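Benzyl alcohol dehydrogenase (Acinetobacter calcoaceticus, PDB 1F8F) catalyses the NAD-dependent oxidation of aryl alcohols such as benzyl alcohol to the aldehyde, as a zinc-containing medium-chain alcohol dehydrogenase. Local coordinates at residues N77-Q82 with S151-T156; E33-V38 with I71-P76. All blocks are in the same frame, centred on the assembly; numbering follows the deposited sequence.

Interaction 1 of 2, residues N77-Q82 with S151-T156; sequences NVTELQ and SRENNT. With SO4 (sulfate ion), chain D.
In the GroES-like domain, the loop after strand 66-74 is tied to the turn between strands 148-152 and 156-159 by one carboxylate, that of Glu153, set against the backbone of Thr79 and Glu80. Its OE2 accepts two successive amides: Glu80 N at 2.6 Å, nearly in line with the C-O bond, and Thr79 N at 3.0 Å, from above the carboxylate plane. The side chain gets there extended, with CG anti to the backbone N (chi1 -175°). The other oxygen, OE1, forms a salt bridge with Lys96 of the second subunit, which also bonds Thr79 OG1. Lys96 probably offsets this charge and the like charge of Glu80, whose OE2 lies 4.8 Å from Glu153 OE2 without contact. Thr79 OG1 in turn donates to Glu80 OE2 at 2.6 Å. Next to these bonds, Leu81 CD1 rests 3.8 Å from Thr156 CB, and Val78 CG1 flanks the carboxylate. Arg152 NH1 donates to O4 of a sulfate, probably from the crystallisation liquor, at 3.3 Å, while its NH2 forms a salt bridge with Asp32. A buried glutamate at a beta-turn-beta connection thus accepts successive main-chain amides of a neighbouring loop, within the GroES-like fold of a zinc-containing alcohol dehydrogenase.

Interaction 2 of 2, residues E33-V38 with I71-P76; sequences EVLVKV and IEAIGP
Leu35 O receives two consecutive amides, Glu72 N at 3.1 Å and, more weakly, Ala73 N at 3.4 Å. This is the signature of a classic beta bulge: Glu72 and Ala73 together face Leu35 on the neighbouring antiparallel strand, and the register slips by one residue before Val36 meets Ile71. The short strand segments run nearly antiparallel, 167° between their N-to-C directions, with axes 4.5 Å apart at closest approach. Leu35 N closes the bulge on Ala73 O at 2.7 Å (N-H...O 169°); past it, Gly75 N bonds Glu33 O where strand 66-74 gives way to loop. Glu72 lies alongside Leu35: its CB sits 3.4 Å from Leu35 O, and its CG, anti to the backbone N (chi1 174°), lies beside Leu35 CD2 with both chains pointing the same way. The chain then bends at chi2, and Glu72 OE1 has a weak hydrogen bond with Tyr148 OH. On the sheet face that carries Val34, Ile71 and Ile74, the CG1 methyl of Val34 is shared, touching Ile71 CG1 at 4.0 Å and Ile74 CG2 somewhat farther off. On the face of Leu35 and Ala73, the two CB atoms meet at 3.7 Å.

In the fold
Interactions 1 and 2 lie with their centres 8 Å apart, on the same side of the chain's centre and within one GroES-like domain. Along the chain, interaction 2 closes before interaction 1 opens: the loop leaving strand 66-74 meets the turn after strand 148-152. That strand is itself a neighbour of strand 33-42, and a probable hydrogen bond from Ser151 N to Val34 O links the two contacts directly, while Val78 packs on Glu33 and Leu81 on Ile74. Strand 33-42 therefore has a partner from each contact, so that one sheet contains the bulged pair and strand 148-152, whose following turn, with loop 77-82, meets Lys96 of the second subunit.

Interaction 1 of 2, residues N77-Q82 with S151-T156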
# COMPACT_ATOMS: atom_id res chain seq x y z
N ASN A 77 -5.90 -33.22 -17.54
CA ASN A 77 -5.44 -31.83 -17.69
C ASN A 77 -4.59 -31.31 -16.52
O ASN A 77 -4.21 -30.13 -16.42
CB ASN A 77 -6.63 -30.87 -17.88
CG ASN A 77 -7.54 -31.41 -18.99
OD1 ASN A 77 -7.14 -31.37 -20.15
ND2 ASN A 77 -8.71 -31.86 -18.59
N VAL A 78 -4.22 -32.26 -15.64
CA VAL A 78 -3.40 -31.93 -14.50
C VAL A 78 -1.96 -31.76 -14.99
O VAL A 78 -1.43 -32.68 -15.62
CB VAL A 78 -3.49 -32.98 -13.38
CG1 VAL A 78 -2.53 -32.63 -12.26
CG2 VAL A 78 -4.91 -33.20 -12.90
N THR A 79 -1.35 -30.59 -14.70
CA THR A 79 -0.00 -30.41 -15.21
C THR A 79 0.99 -30.14 -14.12
O THR A 79 2.19 -30.24 -14.42
CB THR A 79 0.08 -29.21 -16.21
OG1 THR A 79 -0.33 -27.98 -15.57
CG2 THR A 79 -0.70 -29.43 -17.48
N GLU A 80 0.58 -29.70 -12.93
CA GLU A 80 1.56 -29.30 -11.93
C GLU A 80 1.76 -30.29 -10.79
O GLU A 80 2.52 -30.02 -9.85
CB GLU A 80 1.21 -27.93 -11.38
CG GLU A 80 1.07 -26.69 -12.21
CD GLU A 80 2.05 -26.48 -13.33
OE1 GLU A 80 3.25 -26.23 -13.14
OE2 GLU A 80 1.62 -26.59 -14.51
N LEU A 81 1.13 -31.43 -10.84
CA LEU A 81 1.24 -32.46 -9.81
C LEU A 81 1.41 -33.86 -10.39
O LEU A 81 0.74 -34.19 -11.38
CB LEU A 81 -0.06 -32.39 -9.01
CG LEU A 81 -0.43 -31.18 -8.14
CD1 LEU A 81 -1.87 -31.18 -7.70
CD2 LEU A 81 0.52 -31.17 -6.95
N GLN A 82 2.19 -34.76 -9.78
CA GLN A 82 2.33 -36.15 -10.26
C GLN A 82 2.12 -37.19 -9.15
O GLN A 82 2.24 -36.91 -7.96
CB GLN A 82 3.65 -36.45 -10.96
CG GLN A 82 4.88 -35.99 -10.19
CD GLN A 82 6.01 -35.46 -11.04
OE1 GLN A 82 7.13 -35.18 -10.56
NE2 GLN A 82 5.71 -35.31 -12.34
N SER A 151 -9.81 -34.18 -4.88
CA SER A 151 -9.75 -32.72 -4.77
C SER A 151 -9.58 -32.09 -6.14
O SER A 151 -9.68 -32.84 -7.13
CB SER A 151 -8.59 -32.40 -3.80
OG SER A 151 -7.43 -33.07 -4.34
N ARG A 152 -9.31 -30.80 -6.25
CA ARG A 152 -9.02 -30.15 -7.53
C ARG A 152 -7.53 -29.77 -7.53
O ARG A 152 -6.96 -29.57 -6.45
CB ARG A 152 -9.85 -28.89 -7.80
CG ARG A 152 -11.35 -29.06 -7.99
CD ARG A 152 -11.71 -30.14 -9.01
NE ARG A 152 -11.50 -29.63 -10.39
CZ ARG A 152 -12.35 -28.71 -10.87
NH1 ARG A 152 -13.39 -28.30 -10.16
NH2 ARG A 152 -12.19 -28.19 -12.08
N GLU A 153 -6.91 -29.56 -8.67
CA GLU A 153 -5.50 -29.19 -8.78
C GLU A 153 -5.30 -27.85 -8.06
O GLU A 153 -4.25 -27.74 -7.42
CB GLU A 153 -4.94 -29.01 -10.21
CG GLU A 153 -3.45 -28.73 -10.39
CD GLU A 153 -2.99 -28.65 -11.83
OE1 GLU A 153 -3.81 -28.22 -12.69
OE2 GLU A 153 -1.88 -28.95 -12.30
N ASN A 154 -6.21 -26.90 -8.24
CA ASN A 154 -5.91 -25.63 -7.55
C ASN A 154 -6.05 -25.72 -6.02
O ASN A 154 -5.44 -24.87 -5.36
CB ASN A 154 -6.62 -24.40 -8.09
CG ASN A 154 -8.10 -24.42 -7.85
OD1 ASN A 154 -8.63 -25.42 -7.33
ND2 ASN A 154 -8.75 -23.31 -8.23
N ASN A 155 -6.77 -26.67 -5.44
CA ASN A 155 -6.76 -26.78 -3.97
C ASN A 155 -5.79 -27.88 -3.53
O ASN A 155 -5.83 -28.17 -2.33
CB ASN A 155 -8.10 -26.90 -3.30
CG ASN A 155 -9.02 -28.08 -3.57
OD1 ASN A 155 -9.32 -28.42 -4.72
ND2 ASN A 155 -9.49 -28.63 -2.47
N THR A 156 -4.91 -28.42 -4.35
CA THR A 156 -4.00 -29.47 -3.90
C THR A 156 -2.59 -28.92 -3.93
O THR A 156 -2.00 -28.66 -4.97
CB THR A 156 -4.21 -30.73 -4.73
OG1 THR A 156 -5.61 -31.07 -4.71
CG2 THR A 156 -3.50 -31.99 -4.22
S SO4 D . -16.11 -26.42 -12.67
O1 SO4 D . -16.57 -27.56 -13.54
O2 SO4 D . -17.07 -25.28 -12.83
O3 SO4 D . -14.71 -26.03 -13.00
O4 SO4 D . -16.16 -26.90 -11.24

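Interaction 2 of 2, residues E33-V38 with I71-P76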
# COMPACT_ATOMS: atom_id res chain seq x y z
N GLU A 33 -9.06 -32.76 -11.75
CA GLU A 33 -9.24 -33.40 -10.46
C GLU A 33 -8.06 -34.28 -10.04
O GLU A 33 -7.25 -34.64 -10.88
CB GLU A 33 -10.48 -34.29 -10.43
CG GLU A 33 -11.74 -33.58 -10.90
CD GLU A 33 -12.89 -34.57 -10.99
OE1 GLU A 33 -12.59 -35.74 -11.30
OE2 GLU A 33 -14.05 -34.17 -10.77
N VAL A 34 -7.92 -34.51 -8.73
CA VAL A 34 -6.85 -35.31 -8.16
C VAL A 34 -7.32 -36.39 -7.16
O VAL A 34 -8.19 -36.06 -6.37
CB VAL A 34 -5.85 -34.50 -7.34
CG1 VAL A 34 -4.45 -35.09 -7.47
CG2 VAL A 34 -5.84 -33.03 -7.67
N LEU A 35 -6.82 -37.64 -7.22
CA LEU A 35 -7.20 -38.73 -6.34
C LEU A 35 -6.14 -38.88 -5.25
O LEU A 35 -4.98 -39.16 -5.62
CB LEU A 35 -7.24 -40.14 -6.96
CG LEU A 35 -7.94 -41.18 -6.05
CD1 LEU A 35 -9.38 -40.79 -5.77
CD2 LEU A 35 -7.86 -42.55 -6.70
N VAL A 36 -6.53 -38.65 -3.99
CA VAL A 36 -5.48 -38.62 -2.96
C VAL A 36 -5.55 -39.76 -1.95
O VAL A 36 -6.65 -39.97 -1.41
CB VAL A 36 -5.62 -37.30 -2.13
CG1 VAL A 36 -4.56 -37.19 -1.05
CG2 VAL A 36 -5.45 -36.08 -3.04
N LYS A 37 -4.44 -40.37 -1.58
CA LYS A 37 -4.54 -41.42 -0.52
C LYS A 37 -4.31 -40.67 0.82
O LYS A 37 -3.19 -40.18 0.98
CB LYS A 37 -3.56 -42.57 -0.71
CG LYS A 37 -3.17 -43.31 0.54
CD LYS A 37 -2.44 -44.61 0.48
CE LYS A 37 -0.98 -44.59 0.84
NZ LYS A 37 -0.61 -45.82 1.66
N VAL A 38 -5.32 -40.54 1.67
CA VAL A 38 -5.15 -39.77 2.90
C VAL A 38 -4.32 -40.43 4.02
O VAL A 38 -4.65 -41.52 4.50
CB VAL A 38 -6.56 -39.41 3.40
CG1 VAL A 38 -6.56 -38.62 4.71
CG2 VAL A 38 -7.37 -38.67 2.33
N ILE A 71 -0.52 -38.49 -3.59
CA ILE A 71 -1.27 -38.63 -4.86
C ILE A 71 -1.12 -40.04 -5.43
O ILE A 71 -0.05 -40.50 -5.72
CB ILE A 71 -0.85 -37.59 -5.89
CG1 ILE A 71 -1.22 -36.16 -5.43
CG2 ILE A 71 -1.58 -37.89 -7.21
CD1 ILE A 71 -0.54 -35.08 -6.24
N GLU A 72 -2.23 -40.63 -5.75
CA GLU A 72 -2.59 -41.91 -6.25
C GLU A 72 -3.09 -41.93 -7.70
O GLU A 72 -3.20 -42.99 -8.32
CB GLU A 72 -3.81 -42.35 -5.40
CG GLU A 72 -4.52 -43.61 -5.76
CD GLU A 72 -3.98 -44.94 -5.31
OE1 GLU A 72 -3.13 -45.10 -4.40
OE2 GLU A 72 -4.46 -45.92 -5.92
N ALA A 73 -3.52 -40.78 -8.20
CA ALA A 73 -4.02 -40.62 -9.54
C ALA A 73 -4.37 -39.14 -9.84
O ALA A 73 -4.97 -38.48 -9.00
CB ALA A 73 -5.22 -41.52 -9.80
N ILE A 74 -3.95 -38.67 -11.01
CA ILE A 74 -4.20 -37.32 -11.47
C ILE A 74 -5.13 -37.33 -12.68
O ILE A 74 -5.12 -38.35 -13.35
CB ILE A 74 -2.92 -36.61 -11.95
CG1 ILE A 74 -2.20 -37.47 -12.99
CG2 ILE A 74 -2.03 -36.26 -10.77
CD1 ILE A 74 -0.93 -36.83 -13.50
N GLY A 75 -5.92 -36.34 -12.98
CA GLY A 75 -6.74 -36.35 -14.19
C GLY A 75 -5.81 -35.99 -15.37
O GLY A 75 -4.62 -35.69 -15.25
N PRO A 76 -6.40 -36.02 -16.56
CA PRO A 76 -5.67 -35.70 -17.78
C PRO A 76 -5.22 -34.27 -18.00
O PRO A 76 -4.16 -34.07 -18.60
CB PRO A 76 -6.60 -36.22 -18.86
CG PRO A 76 -7.98 -36.25 -18.28
CD PRO A 76 -7.82 -36.39 -16.80